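Local atomic coordinates of lipase (Acinetobacter baumannii, PDB entry 4OPM), a protein that probably hydrolyses ester bonds of lipids such as triacylglycerols, as a putative lipase with an alpha/beta hydrolase fold. Residues A[60-65]-A[276-281]. Sequence-based numbering, arbitrary orientation.
Sequences WNRVAH and PILEAE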
loop_
_atom_site.group_PDB
_atom_site.type_symbol
_atom_site.label_atom_id
_atom_site.label_comp_id
_atom_site.label_asym_id
_atom_site.label_seq_id
_atom_site.Cartn_x
_atom_site.Cartn_y
_atom_site.Cartn_z
ATOM N N TRP A 60 6.592 1.450 3.254
ATOM C CA TRP A 60 6.023 2.118 4.412
ATOM C C TRP A 60 7.070 2.516 5.475
ATOM O O TRP A 60 6.673 3.087 6.488
ATOM C CB TRP A 60 4.982 1.203 5.067
ATOM C CG TRP A 60 3.687 1.145 4.321
ATOM C CD1 TRP A 60 3.248 0.135 3.509
ATOM C CD2 TRP A 60 2.663 2.146 4.312
ATOM N NE1 TRP A 60 2.011 0.449 2.995
ATOM C CE2 TRP A 60 1.616 1.667 3.490
ATOM C CE3 TRP A 60 2.509 3.391 4.949
ATOM C CZ2 TRP A 60 0.442 2.401 3.273
ATOM C CZ3 TRP A 60 1.340 4.110 4.746
ATOM C CH2 TRP A 60 0.311 3.603 3.933
ATOM N N ASN A 61 8.362 2.216 5.273
ATOM C CA ASN A 61 9.394 2.452 6.297
ATOM C C ASN A 61 9.472 3.893 6.774
ATOM O O ASN A 61 9.515 4.110 7.988
ATOM C CB ASN A 61 10.777 1.987 5.848
ATOM C CG ASN A 61 10.892 0.469 5.828
ATOM O OD1 ASN A 61 10.026 -0.248 6.356
ATOM N ND2 ASN A 61 11.938 -0.051 5.198
ATOM N N ARG A 62 9.456 4.862 5.843
ATOM C CA ARG A 62 9.571 6.306 6.163
ATOM C C ARG A 62 8.391 6.796 7.004
ATOM O O ARG A 62 8.581 7.601 7.914
ATOM C CB ARG A 62 9.690 7.139 4.876
ATOM C CG ARG A 62 10.933 6.813 4.094
ATOM C CD ARG A 62 11.095 7.683 2.877
ATOM N NE ARG A 62 12.197 7.149 2.093
ATOM C CZ ARG A 62 13.245 7.840 1.666
ATOM N NH1 ARG A 62 13.317 9.149 1.875
ATOM N NH2 ARG A 62 14.217 7.230 1.004
ATOM N N VAL A 63 7.184 6.303 6.706
ATOM C CA VAL A 63 5.985 6.652 7.463
ATOM C C VAL A 63 5.992 5.864 8.789
ATOM O O VAL A 63 5.744 6.443 9.858
ATOM C CB VAL A 63 4.698 6.379 6.628
ATOM C CG1 VAL A 63 3.449 6.354 7.509
ATOM C CG2 VAL A 63 4.546 7.405 5.502
ATOM N N ALA A 64 6.250 4.531 8.720
ATOM C CA ALA A 64 6.235 3.669 9.914
ATOM C C ALA A 64 7.189 4.189 10.997
ATOM O O ALA A 64 6.881 4.090 12.179
ATOM C CB ALA A 64 6.595 2.236 9.550
ATOM N N HIS A 65 8.327 4.777 10.590
ATOM C CA HIS A 65 9.310 5.359 11.523
ATOM C C HIS A 65 8.626 6.271 12.577
ATOM O O HIS A 65 9.061 6.303 13.723
ATOM C CB HIS A 65 10.346 6.164 10.725
ATOM C CG HIS A 65 11.275 6.986 11.566
ATOM N ND1 HIS A 65 12.351 6.419 12.213
ATOM C CD2 HIS A 65 11.271 8.322 11.801
ATOM C CE1 HIS A 65 12.971 7.416 12.825
ATOM N NE2 HIS A 65 12.346 8.579 12.620
ATOM N N PRO A 276 2.834 9.556 -1.983
ATOM C CA PRO A 276 3.162 10.464 -0.857
ATOM C C PRO A 276 3.929 9.806 0.300
ATOM O O PRO A 276 4.688 10.492 0.978
ATOM C CB PRO A 276 1.783 10.905 -0.358
ATOM C CG PRO A 276 0.901 10.820 -1.558
ATOM C CD PRO A 276 1.379 9.575 -2.261
ATOM N N ILE A 277 3.735 8.486 0.529
ATOM C CA ILE A 277 4.408 7.767 1.622
ATOM C C ILE A 277 5.950 7.766 1.448
ATOM O O ILE A 277 6.670 7.634 2.446
ATOM C CB ILE A 277 3.842 6.358 1.841
ATOM C CG1 ILE A 277 4.071 5.435 0.612
ATOM C CG2 ILE A 277 2.341 6.461 2.226
ATOM C CD1 ILE A 277 3.736 3.929 0.850
ATOM N N LEU A 278 6.444 7.937 0.207
ATOM C CA LEU A 278 7.895 8.041 -0.058
ATOM C C LEU A 278 8.289 9.453 -0.505
ATOM O O LEU A 278 9.442 9.840 -0.322
ATOM C CB LEU A 278 8.349 7.021 -1.120
ATOM C CG LEU A 278 8.360 5.527 -0.708
ATOM C CD1 LEU A 278 8.896 4.676 -1.848
ATOM C CD2 LEU A 278 9.226 5.283 0.509
ATOM N N GLU A 279 7.340 10.230 -1.069
ATOM C CA GLU A 279 7.653 11.587 -1.561
ATOM C C GLU A 279 7.503 12.679 -0.487
ATOM O O GLU A 279 8.087 13.758 -0.633
ATOM C CB GLU A 279 6.718 11.959 -2.718
ATOM C CG GLU A 279 6.826 11.079 -3.958
ATOM C CD GLU A 279 5.797 11.451 -5.015
ATOM O OE1 GLU A 279 5.875 12.582 -5.551
ATOM O OE2 GLU A 279 4.876 10.635 -5.264
ATOM N N ALA A 280 6.662 12.443 0.532
ATOM C CA ALA A 280 6.335 13.472 1.538
ATOM C C ALA A 280 5.901 12.839 2.867
ATOM O O ALA A 280 4.854 13.204 3.414
ATOM C CB ALA A 280 5.216 14.360 0.983
ATOM N N GLU A 281 6.720 11.906 3.412
ATOM C CA GLU A 281 6.319 11.161 4.625
ATOM C C GLU A 281 6.028 12.065 5.836
ATOM O O GLU A 281 5.132 11.741 6.621
ATOM C CB GLU A 281 7.332 10.064 5.001
ATOM C CG GLU A 281 8.636 10.589 5.604
ATOM C CD GLU A 281 9.676 11.138 4.645
ATOM O OE1 GLU A 281 9.367 11.330 3.448
ATOM O OE2 GLU A 281 10.820 11.365 5.099
HETATM O O HOH W 1 11.058 10.861 1.495
HETATM O O HOH W 2 6.974 5.262 3.852
#
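Ile277 lies over one face of the Trp60 indole, its CD1 placed 4.1 Å from the centroid of the six-membered ring and 14° off the ring normal, a CH-pi contact. Its chi1 of 64° sets CG1 between the backbone N and the carbonyl carbon, and chi2 of 170° then carries CD1 out over the ring, while CG2 reaches the same ring at CZ3, 3.6 Å from it; a beta-branched residue thus meets a broad, flat ring with both arms. Val63, compact and apolar as suits a buried place between helices, packs its CG2 3.9 Å from Ile277 CB and also touches Val284 and Ile285 of helix 281-298. This buried side joins the short helix 61-64 to helix 276-279 of an alpha/beta hydrolase fold: Trp60 also rests on Ala117 and His119 of strand 114-119, which runs into a probable nucleophile elbow, while helix 276-279 follows His274, probably the histidine of the catalytic triad.

Toward the partly exposed side the packing gives way to water and to Arg62 and Glu281, whose aliphatic stems can pack while their polar ends take up water. A water bridges the two backbones, accepting from Val63 N and donating to Ile277 O. Arg62 CB lies 3.7 Å from Glu281 CG, and its CD 3.9 Å from Leu278 CD2. Arg62 NH1 stays 4.6 Å from Glu281 OE2; a second water donates to Glu281 OE1 and Leu278 O, and accepts weakly from Arg62 NH1.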